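Local coordinates for beta-Lactamase/D-Alanine Carboxypeptidase (Pseudomonas syringae pv. tomato, PDB 5EVI), which probably hydrolyses beta-lactam antibiotics to substituted beta-amino acids, as a class C (AmpC-type) beta-lactamase, at residues T14-E19 with Q43-G48; T150-A155 with A274-P279; Y203-N208 with P213-P218. All coordinates share one frame; numbering follows the deposited sequence.

Contact 1: residues T14-E19 with Q43-G48; sequences TLVQTE and QFYNYG. With SO4 (sulfate ion), chain O.
The N-terminal helix of the beta-lactamase fold packs here on the edge strand of the large antiparallel sheet, with V16 and Q17 set against Y45 and Y47. The axes of helix segment 14-19 and strand 43-48 approach to 9.7 Å and cross at -35°. V16 makes the main apolar contact. Its CG1 lies over one face of the Y45 ring, displaced toward the rim, and is 3.8 Å from Y45 CG. CG1 stands anti to the backbone N (chi1 176°), which turns it to the CG side of the ring, while V16 CG2 reaches the far end, 4.1 Å from Y45 CZ. Y47 approaches with its hydroxyl, and OH is 3.5 Å from Q17 CA at the helix backbone. V16 also touches I34 and I359, so it packs among strand 31-38, strand 43-48 and helix 349-363. A sulfate, probably from the crystallisation liquor, accepts a hydrogen bond from G48 N to O4 (3.1 Å) and is also held by R21. Between residues 14-19 and 43-48 the packing is apolar and CH-pi; a polar link from strand to helix is the hydrogen bond of Y45 OH to D13 of helix 9-20, the helix that carries V16.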
loop_
_atom_site.group_PDB
_atom_site.type_symbol
_atom_site.label_atom_id
_atom_site.label_comp_id
_atom_site.label_asym_id
_atom_site.label_seq_id
_atom_site.Cartn_x
_atom_site.Cartn_y
_atom_site.Cartn_z
ATOM N N THR D 14 -25.115 -12.226 -5.500
ATOM C CA THR D 14 -25.503 -11.980 -6.892
ATOM C C THR D 14 -25.094 -10.578 -7.355
ATOM O O THR D 14 -24.590 -10.423 -8.461
ATOM C CB THR D 14 -27.010 -12.202 -7.111
ATOM O OG1 THR D 14 -27.748 -11.491 -6.111
ATOM C CG2 THR D 14 -27.337 -13.689 -7.021
ATOM N N LEU D 15 -25.290 -9.574 -6.501
ATOM C CA LEU D 15 -24.852 -8.208 -6.812
ATOM C C LEU D 15 -23.337 -8.119 -7.068
ATOM O O LEU D 15 -22.915 -7.535 -8.062
ATOM C CB LEU D 15 -25.248 -7.238 -5.699
ATOM C CG LEU D 15 -26.741 -6.920 -5.545
ATOM C CD1 LEU D 15 -27.013 -6.263 -4.201
ATOM C CD2 LEU D 15 -27.244 -6.047 -6.688
ATOM N N VAL D 16 -22.528 -8.704 -6.187
ATOM C CA VAL D 16 -21.065 -8.636 -6.346
ATOM C C VAL D 16 -20.675 -9.350 -7.635
ATOM O O VAL D 16 -19.885 -8.831 -8.412
ATOM C CB VAL D 16 -20.282 -9.214 -5.139
ATOM C CG1 VAL D 16 -18.775 -9.193 -5.410
ATOM C CG2 VAL D 16 -20.581 -8.433 -3.864
ATOM N N GLN D 17 -21.282 -10.515 -7.871
ATOM C CA GLN D 17 -21.053 -11.282 -9.085
ATOM C C GLN D 17 -21.309 -10.453 -10.336
ATOM O O GLN D 17 -20.464 -10.403 -11.235
ATOM C CB GLN D 17 -21.954 -12.513 -9.102
ATOM C CG GLN D 17 -21.700 -13.473 -10.249
ATOM C CD GLN D 17 -22.508 -14.736 -10.089
ATOM O OE1 GLN D 17 -23.732 -14.687 -9.950
ATOM N NE2 GLN D 17 -21.829 -15.871 -10.077
ATOM N N THR D 18 -22.467 -9.795 -10.378
ATOM C CA THR D 18 -22.840 -8.954 -11.524
ATOM C C THR D 18 -21.771 -7.888 -11.768
ATOM O O THR D 18 -21.213 -7.823 -12.861
ATOM C CB THR D 18 -24.230 -8.298 -11.334
ATOM O OG1 THR D 18 -25.222 -9.328 -11.222
ATOM C CG2 THR D 18 -24.576 -7.377 -12.507
ATOM N N GLU D 19 -21.464 -7.106 -10.729
ATOM C CA GLU D 19 -20.488 -6.009 -10.837
ATOM C C GLU D 19 -19.078 -6.521 -11.164
ATOM O O GLU D 19 -18.351 -5.883 -11.927
ATOM C CB GLU D 19 -20.401 -5.180 -9.547
ATOM C CG GLU D 19 -21.695 -4.586 -9.012
ATOM C CD GLU D 19 -22.249 -3.410 -9.803
ATOM O OE1 GLU D 19 -23.218 -2.801 -9.314
ATOM O OE2 GLU D 19 -21.757 -3.088 -10.899
ATOM N N GLN D 43 -16.628 -11.950 4.074
ATOM C CA GLN D 43 -17.211 -12.619 2.917
ATOM C C GLN D 43 -16.173 -12.611 1.801
ATOM O O GLN D 43 -15.424 -11.636 1.646
ATOM C CB GLN D 43 -18.487 -11.909 2.460
ATOM C CG GLN D 43 -19.587 -11.802 3.516
ATOM C CD GLN D 43 -20.346 -13.106 3.744
ATOM O OE1 GLN D 43 -19.764 -14.136 4.079
ATOM N NE2 GLN D 43 -21.664 -13.056 3.575
ATOM N N PHE D 44 -16.136 -13.692 1.025
ATOM C CA PHE D 44 -15.169 -13.836 -0.069
ATOM C C PHE D 44 -15.847 -14.165 -1.389
ATOM O O PHE D 44 -16.820 -14.923 -1.425
ATOM C CB PHE D 44 -14.148 -14.914 0.264
ATOM C CG PHE D 44 -13.290 -14.580 1.446
ATOM C CD1 PHE D 44 -12.166 -13.768 1.296
ATOM C CD2 PHE D 44 -13.609 -15.060 2.716
ATOM C CE1 PHE D 44 -11.371 -13.455 2.386
ATOM C CE2 PHE D 44 -12.815 -14.748 3.809
ATOM C CZ PHE D 44 -11.692 -13.946 3.644
ATOM N N TYR D 45 -15.320 -13.578 -2.460
ATOM C CA TYR D 45 -15.848 -13.718 -3.807
ATOM C C TYR D 45 -14.678 -13.894 -4.752
ATOM O O TYR D 45 -13.849 -12.996 -4.881
ATOM C CB TYR D 45 -16.634 -12.470 -4.203
ATOM C CG TYR D 45 -17.734 -12.164 -3.243
ATOM C CD1 TYR D 45 -18.946 -12.829 -3.329
ATOM C CD2 TYR D 45 -17.554 -11.245 -2.213
ATOM C CE1 TYR D 45 -19.958 -12.579 -2.430
ATOM C CE2 TYR D 45 -18.571 -10.979 -1.313
ATOM C CZ TYR D 45 -19.774 -11.647 -1.428
ATOM O OH TYR D 45 -20.788 -11.390 -0.538
ATOM N N ASN D 46 -14.609 -15.055 -5.390
ATOM C CA ASN D 46 -13.526 -15.381 -6.299
ATOM C C ASN D 46 -14.086 -15.772 -7.662
ATOM O O ASN D 46 -15.104 -16.468 -7.746
ATOM C CB ASN D 46 -12.668 -16.490 -5.706
ATOM C CG ASN D 46 -12.011 -16.079 -4.393
ATOM O OD1 ASN D 46 -11.114 -15.247 -4.385
ATOM N ND2 ASN D 46 -12.452 -16.667 -3.280
ATOM N N TYR D 47 -13.427 -15.293 -8.720
ATOM C CA TYR D 47 -13.854 -15.504 -10.103
ATOM C C TYR D 47 -12.642 -15.759 -10.993
ATOM O O TYR D 47 -11.570 -15.177 -10.778
ATOM C CB TYR D 47 -14.613 -14.272 -10.599
ATOM C CG TYR D 47 -15.706 -13.846 -9.645
ATOM C CD1 TYR D 47 -16.882 -14.588 -9.532
ATOM C CD2 TYR D 47 -15.545 -12.737 -8.811
ATOM C CE1 TYR D 47 -17.881 -14.218 -8.637
ATOM C CE2 TYR D 47 -16.536 -12.363 -7.918
ATOM C CZ TYR D 47 -17.704 -13.102 -7.841
ATOM O OH TYR D 47 -18.681 -12.733 -6.949
ATOM N N GLY D 48 -12.810 -16.646 -11.970
ATOM C CA GLY D 48 -11.781 -16.893 -12.977
ATOM C C GLY D 48 -10.623 -17.728 -12.469
ATOM O O GLY D 48 -10.703 -18.372 -11.402
HETATM S S SO4 O . -15.688 -18.482 -12.879
HETATM O O1 SO4 O . -16.102 -17.108 -12.519
HETATM O O2 SO4 O . -16.894 -19.326 -13.021
HETATM O O3 SO4 O . -14.936 -18.459 -14.156
HETATM O O4 SO4 O . -14.818 -19.030 -11.816
#

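Contact 2: residues T150-A155 with A274-P279; sequences THRTYA and AWEQYP
R152 and E276 meet across backbones that are well separated, the nearest CA atoms being those of Y154 and A274 at 9.6 Å. Strands 151-152 and 276-278 belong to one sheet but are not neighbours in it, so the link depends on long side chains. R152 NH2 forms a salt bridge of 2.6 Å to E276 OE2. The oxygen lies at the edge of the guanidinium, in its plane. The two flat groups are nevertheless turned 68° apart, and the second carboxylate oxygen, OE1, is 4.0 Å from R152 NH2. This is an end-on contact through one oxygen, not a paired one. The arginine chain turns about its CB-CG bond (chi2 -89°), whereas the glutamate chain runs extended beyond CG. Both residues are buried, and the opposite charges probably stabilise each other there. R152 NH2 has a second partner, Q271 OE1, and both side chains rest on M269 of strand 269-271. Y154 comes close to the same carboxylate, with CE1 4.3 Å from E276 OE2. Its hydroxyl points elsewhere, to hydrogen bonds with S68, K71 and K318. The nearest atom of a bound sulfate, probably from the crystallisation liquor, is about 3 Å from the Y154 side chain. S68 and K71 fit the SxxK motif, Y154 the tyrosine of the YxN motif and K318 the KTG motif, consistent with the active site of a class C beta-lactamase.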
loop_
_atom_site.group_PDB
_atom_site.type_symbol
_atom_site.label_atom_id
_atom_site.label_comp_id
_atom_site.label_asym_id
_atom_site.label_seq_id
_atom_site.Cartn_x
_atom_site.Cartn_y
_atom_site.Cartn_z
ATOM N N THR D 150 5.987 21.246 0.880
ATOM C CA THR D 150 5.370 22.259 0.027
ATOM C C THR D 150 4.753 21.643 -1.211
ATOM O O THR D 150 3.820 22.196 -1.781
ATOM C CB THR D 150 6.382 23.339 -0.375
ATOM O OG1 THR D 150 7.443 22.754 -1.127
ATOM C CG2 THR D 150 6.976 23.993 0.868
ATOM N N HIS D 151 5.280 20.497 -1.643
ATOM C CA HIS D 151 4.710 19.768 -2.773
ATOM C C HIS D 151 4.726 18.269 -2.488
ATOM O O HIS D 151 5.343 17.822 -1.509
ATOM C CB HIS D 151 5.459 20.089 -4.070
ATOM C CG HIS D 151 5.395 21.534 -4.482
ATOM N ND1 HIS D 151 6.150 22.519 -3.878
ATOM C CD2 HIS D 151 4.680 22.151 -5.451
ATOM C CE1 HIS D 151 5.902 23.680 -4.456
ATOM N NE2 HIS D 151 5.014 23.485 -5.416
ATOM N N ARG D 152 4.024 17.517 -3.332
ATOM C CA ARG D 152 3.885 16.068 -3.188
ATOM C C ARG D 152 4.167 15.380 -4.528
ATOM O O ARG D 152 3.469 15.630 -5.517
ATOM C CB ARG D 152 2.487 15.734 -2.678
ATOM C CG ARG D 152 2.288 14.280 -2.197
ATOM C CD ARG D 152 1.865 13.380 -3.340
ATOM N NE ARG D 152 1.198 12.151 -2.902
ATOM C CZ ARG D 152 0.683 11.242 -3.733
ATOM N NH1 ARG D 152 0.729 11.409 -5.056
ATOM N NH2 ARG D 152 0.102 10.153 -3.231
ATOM N N THR D 153 5.168 14.499 -4.517
ATOM C CA THR D 153 5.628 13.775 -5.690
ATOM C C THR D 153 5.762 12.304 -5.299
ATOM O O THR D 153 6.705 11.899 -4.634
ATOM C CB THR D 153 6.953 14.382 -6.189
ATOM O OG1 THR D 153 6.745 15.779 -6.365
ATOM C CG2 THR D 153 7.408 13.789 -7.506
ATOM N N TYR D 154 4.768 11.524 -5.688
ATOM C CA TYR D 154 4.743 10.080 -5.394
ATOM C C TYR D 154 6.014 9.438 -5.963
ATOM O O TYR D 154 6.308 9.631 -7.137
ATOM C CB TYR D 154 3.518 9.466 -6.041
ATOM C CG TYR D 154 3.248 8.036 -5.671
ATOM C CD1 TYR D 154 2.513 7.734 -4.529
ATOM C CD2 TYR D 154 3.684 6.976 -6.480
ATOM C CE1 TYR D 154 2.226 6.431 -4.181
ATOM C CE2 TYR D 154 3.398 5.658 -6.142
ATOM C CZ TYR D 154 2.671 5.391 -4.986
ATOM O OH TYR D 154 2.376 4.090 -4.628
ATOM N N ALA D 155 6.782 8.720 -5.148
ATOM C CA ALA D 155 8.017 8.088 -5.643
ATOM C C ALA D 155 8.446 6.805 -4.905
ATOM O O ALA D 155 8.270 6.690 -3.694
ATOM C CB ALA D 155 9.156 9.113 -5.640
ATOM N N ALA D 274 2.059 6.566 3.617
ATOM C CA ALA D 274 1.699 5.654 2.519
ATOM C C ALA D 274 0.169 5.596 2.243
ATOM O O ALA D 274 -0.248 5.768 1.094
ATOM C CB ALA D 274 2.312 4.267 2.709
ATOM N N TRP D 275 -0.667 5.375 3.263
ATOM C CA TRP D 275 -2.120 5.489 3.076
ATOM C C TRP D 275 -2.538 6.884 2.562
ATOM O O TRP D 275 -1.859 7.891 2.797
ATOM C CB TRP D 275 -2.897 5.176 4.360
ATOM C CG TRP D 275 -2.773 3.791 4.893
ATOM C CD1 TRP D 275 -2.122 3.403 6.029
ATOM C CD2 TRP D 275 -3.360 2.614 4.350
ATOM N NE1 TRP D 275 -2.258 2.045 6.216
ATOM C CE2 TRP D 275 -3.023 1.540 5.203
ATOM C CE3 TRP D 275 -4.162 2.358 3.226
ATOM C CZ2 TRP D 275 -3.454 0.231 4.968
ATOM C CZ3 TRP D 275 -4.580 1.051 2.994
ATOM C CH2 TRP D 275 -4.205 0.009 3.844
ATOM N N GLU D 276 -3.642 6.900 1.821
ATOM C CA GLU D 276 -4.311 8.102 1.351
ATOM C C GLU D 276 -5.756 8.030 1.800
ATOM O O GLU D 276 -6.343 6.933 1.801
ATOM C CB GLU D 276 -4.222 8.168 -0.182
ATOM C CG GLU D 276 -2.772 8.116 -0.651
ATOM C CD GLU D 276 -2.566 8.278 -2.144
ATOM O OE1 GLU D 276 -3.544 8.473 -2.912
ATOM O OE2 GLU D 276 -1.388 8.190 -2.554
ATOM N N GLN D 277 -6.338 9.172 2.195
ATOM C CA GLN D 277 -7.726 9.168 2.701
ATOM C C GLN D 277 -8.536 10.375 2.286
ATOM O O GLN D 277 -7.995 11.401 1.863
ATOM C CB GLN D 277 -7.761 9.038 4.237
ATOM C CG GLN D 277 -7.354 10.300 4.988
ATOM C CD GLN D 277 -7.284 10.155 6.503
ATOM O OE1 GLN D 277 -7.756 11.041 7.258
ATOM N NE2 GLN D 277 -6.658 9.101 6.961
ATOM N N TYR D 278 -9.847 10.248 2.454
ATOM C CA TYR D 278 -10.807 11.264 2.038
ATOM C C TYR D 278 -11.831 11.438 3.158
ATOM O O TYR D 278 -12.405 10.453 3.631
ATOM C CB TYR D 278 -11.498 10.859 0.729
ATOM C CG TYR D 278 -10.517 10.580 -0.387
ATOM C CD1 TYR D 278 -10.150 11.576 -1.277
ATOM C CD2 TYR D 278 -9.922 9.314 -0.536
ATOM C CE1 TYR D 278 -9.236 11.341 -2.291
ATOM C CE2 TYR D 278 -8.992 9.072 -1.537
ATOM C CZ TYR D 278 -8.651 10.087 -2.418
ATOM O OH TYR D 278 -7.726 9.877 -3.422
ATOM N N PRO D 279 -12.058 12.689 3.588
ATOM C CA PRO D 279 -12.994 12.910 4.668
ATOM C C PRO D 279 -14.451 12.786 4.230
ATOM O O PRO D 279 -14.802 13.112 3.100
ATOM C CB PRO D 279 -12.683 14.340 5.118
ATOM C CG PRO D 279 -12.206 15.010 3.877
ATOM C CD PRO D 279 -11.412 13.949 3.160
#

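Contact 3: residues Y203-N208 with P213-P218; sequences YAQGYN and PVRVNP. With EDO (1,2-ethanediol), chain Q.
R215 lies over Y203 beside a short beta hairpin formed by strands 206-207 and 213-214. Its NE sits above the centre of the Y203 ring, and CZ stands 4.6 Å from the ring centroid in a cation-pi contact. CD adds a CH-pi contact over the same ring. The ring and guanidinium planes are 63° apart, so they do not stack flat. R215 NH2 donates to Y203 O at 3.2 Å, reaching that oxygen from above the carbonyl plane. Weaker bonds run from NE and NH2 to A204 O. The arginine chain is extended from CG to NE (chi3 176°), which carries the guanidinium back along segment 203-208. Q205 lies over one guanidinium face, and its CG packs against P213 CB at 3.5 Å. In the hairpin, V214 N donates to G206 O at 2.8 Å; Y207 and P213 form the adjoining non-hydrogen-bonded pair. Farther out, E65 receives hydrogen bonds from Y203 OH and V216 N, tying both segments to one carboxylate. N208 OD1 bonds to E212 N in the connecting turn. An ethanediol, probably from the crystallisation liquor, sits at the guanidinium: its O2 accepts from both terminal nitrogens, R215 NH1 and NH2, at 2.8 Å each.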
loop_
_atom_site.group_PDB
_atom_site.type_symbol
_atom_site.label_atom_id
_atom_site.label_comp_id
_atom_site.label_asym_id
_atom_site.label_seq_id
_atom_site.Cartn_x
_atom_site.Cartn_y
_atom_site.Cartn_z
ATOM N N TYR D 203 0.818 -18.933 -6.272
ATOM C CA TYR D 203 1.187 -17.676 -6.931
ATOM C C TYR D 203 0.484 -17.561 -8.298
ATOM O O TYR D 203 0.680 -18.391 -9.192
ATOM C CB TYR D 203 2.721 -17.604 -7.089
ATOM C CG TYR D 203 3.356 -16.236 -7.295
ATOM C CD1 TYR D 203 4.740 -16.094 -7.209
ATOM C CD2 TYR D 203 2.601 -15.084 -7.569
ATOM C CE1 TYR D 203 5.358 -14.862 -7.397
ATOM C CE2 TYR D 203 3.216 -13.851 -7.761
ATOM C CZ TYR D 203 4.591 -13.744 -7.666
ATOM O OH TYR D 203 5.213 -12.534 -7.865
ATOM N N ALA D 204 -0.347 -16.535 -8.448
ATOM C CA ALA D 204 -1.056 -16.283 -9.702
ATOM C C ALA D 204 -0.096 -15.796 -10.791
ATOM O O ALA D 204 0.963 -15.248 -10.496
ATOM C CB ALA D 204 -2.154 -15.254 -9.487
ATOM N N GLN D 205 -0.473 -16.009 -12.047
ATOM C CA GLN D 205 0.258 -15.435 -13.175
ATOM C C GLN D 205 -0.353 -14.070 -13.495
ATOM O O GLN D 205 -1.578 -13.957 -13.607
ATOM C CB GLN D 205 0.163 -16.366 -14.392
ATOM C CG GLN D 205 1.021 -15.950 -15.576
ATOM C CD GLN D 205 2.511 -15.997 -15.277
ATOM O OE1 GLN D 205 3.103 -17.069 -15.199
ATOM N NE2 GLN D 205 3.124 -14.835 -15.120
ATOM N N GLY D 206 0.486 -13.038 -13.613
ATOM C CA GLY D 206 0.047 -11.722 -14.084
ATOM C C GLY D 206 -0.016 -11.689 -15.603
ATOM O O GLY D 206 0.697 -12.442 -16.274
ATOM N N TYR D 207 -0.873 -10.829 -16.145
ATOM C CA TYR D 207 -1.037 -10.709 -17.594
ATOM C C TYR D 207 -0.895 -9.259 -18.001
ATOM O O TYR D 207 -1.589 -8.394 -17.459
ATOM C CB TYR D 207 -2.378 -11.288 -18.020
ATOM C CG TYR D 207 -2.365 -12.778 -17.836
ATOM C CD1 TYR D 207 -1.782 -13.616 -18.803
ATOM C CD2 TYR D 207 -2.841 -13.354 -16.666
ATOM C CE1 TYR D 207 -1.728 -14.993 -18.621
ATOM C CE2 TYR D 207 -2.790 -14.723 -16.476
ATOM C CZ TYR D 207 -2.235 -15.534 -17.447
ATOM O OH TYR D 207 -2.190 -16.877 -17.217
ATOM N N ASN D 208 -0.000 -9.006 -18.958
ATOM C CA ASN D 208 0.371 -7.629 -19.326
ATOM C C ASN D 208 -0.618 -7.032 -20.329
ATOM O O ASN D 208 -1.676 -7.635 -20.593
ATOM C CB ASN D 208 1.848 -7.574 -19.800
ATOM C CG ASN D 208 2.060 -8.193 -21.182
ATOM O OD1 ASN D 208 1.111 -8.375 -21.931
ATOM N ND2 ASN D 208 3.324 -8.507 -21.521
ATOM N N PRO D 213 1.848 -13.607 -20.185
ATOM C CA PRO D 213 2.182 -13.830 -18.780
ATOM C C PRO D 213 3.427 -13.063 -18.324
ATOM O O PRO D 213 4.413 -12.993 -19.061
ATOM C CB PRO D 213 2.401 -15.346 -18.700
ATOM C CG PRO D 213 2.784 -15.756 -20.071
ATOM C CD PRO D 213 2.081 -14.815 -21.003
ATOM N N VAL D 214 3.362 -12.491 -17.119
ATOM C CA VAL D 214 4.474 -11.731 -16.545
ATOM C C VAL D 214 4.396 -11.654 -15.013
ATOM O O VAL D 214 3.306 -11.600 -14.437
ATOM C CB VAL D 214 4.524 -10.294 -17.126
ATOM C CG1 VAL D 214 3.350 -9.447 -16.628
ATOM C CG2 VAL D 214 5.854 -9.617 -16.814
ATOM N N ARG D 215 5.565 -11.646 -14.378
ATOM C CA ARG D 215 5.702 -11.360 -12.950
ATOM C C ARG D 215 6.827 -10.345 -12.764
ATOM O O ARG D 215 7.687 -10.205 -13.636
ATOM C CB ARG D 215 6.003 -12.638 -12.167
ATOM C CG ARG D 215 4.845 -13.623 -12.100
ATOM C CD ARG D 215 5.168 -14.767 -11.154
ATOM N NE ARG D 215 4.050 -15.700 -10.991
ATOM C CZ ARG D 215 3.806 -16.774 -11.748
ATOM N NH1 ARG D 215 4.591 -17.105 -12.775
ATOM N NH2 ARG D 215 2.752 -17.537 -11.477
ATOM N N VAL D 216 6.813 -9.648 -11.629
ATOM C CA VAL D 216 7.772 -8.562 -11.362
ATOM C C VAL D 216 9.225 -9.023 -11.408
ATOM O O VAL D 216 9.538 -10.159 -11.048
ATOM C CB VAL D 216 7.530 -7.841 -10.004
ATOM C CG1 VAL D 216 6.266 -6.998 -10.064
ATOM C CG2 VAL D 216 7.501 -8.810 -8.818
ATOM N N ASN D 217 10.096 -8.129 -11.870
ATOM C CA ASN D 217 11.539 -8.357 -11.849
ATOM C C ASN D 217 12.118 -7.896 -10.516
ATOM O O ASN D 217 11.486 -7.106 -9.805
ATOM C CB ASN D 217 12.225 -7.607 -12.994
ATOM C CG ASN D 217 11.959 -8.236 -14.348
ATOM O OD1 ASN D 217 12.116 -9.443 -14.523
ATOM N ND2 ASN D 217 11.566 -7.416 -15.317
ATOM N N PRO D 218 13.330 -8.380 -10.172
ATOM C CA PRO D 218 14.014 -7.808 -9.010
ATOM C C PRO D 218 14.481 -6.383 -9.303
ATOM O O PRO D 218 14.478 -5.945 -10.455
ATOM C CB PRO D 218 15.204 -8.752 -8.797
ATOM C CG PRO D 218 15.465 -9.341 -10.140
ATOM C CD PRO D 218 14.120 -9.460 -10.798
HETATM C C1 EDO Q . 2.158 -21.479 -13.998
HETATM O O1 EDO Q . 1.119 -20.869 -13.230
HETATM C C2 EDO Q . 3.241 -20.446 -14.287
HETATM O O2 EDO Q . 3.490 -19.669 -13.112
HETATM O O HOH W 1 6.330 -15.731 -14.120
#

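Overall arrangement
The three contacts are spread through one class C beta-lactamase chain and do not touch. Contacts 1 and 2 share the large antiparallel sheet. Contact 1 uses its outermost strand 43-48, and contact 2 uses strand 276-278 together with the opposite outermost strand 151-152. Their centres are about 31 Å apart. Contact 3 belongs to a separate two-stranded hairpin, with its centre about 23 Å from that of contact 1 and about 27 Å from that of contact 2. Along the chain contact 1 closes first, and contact 3 is nested inside the loop closed by contact 2. Contact 2 contains Y154 and so reaches the probable active site, whereas contact 1 is packing of the N-terminal helix on the sheet.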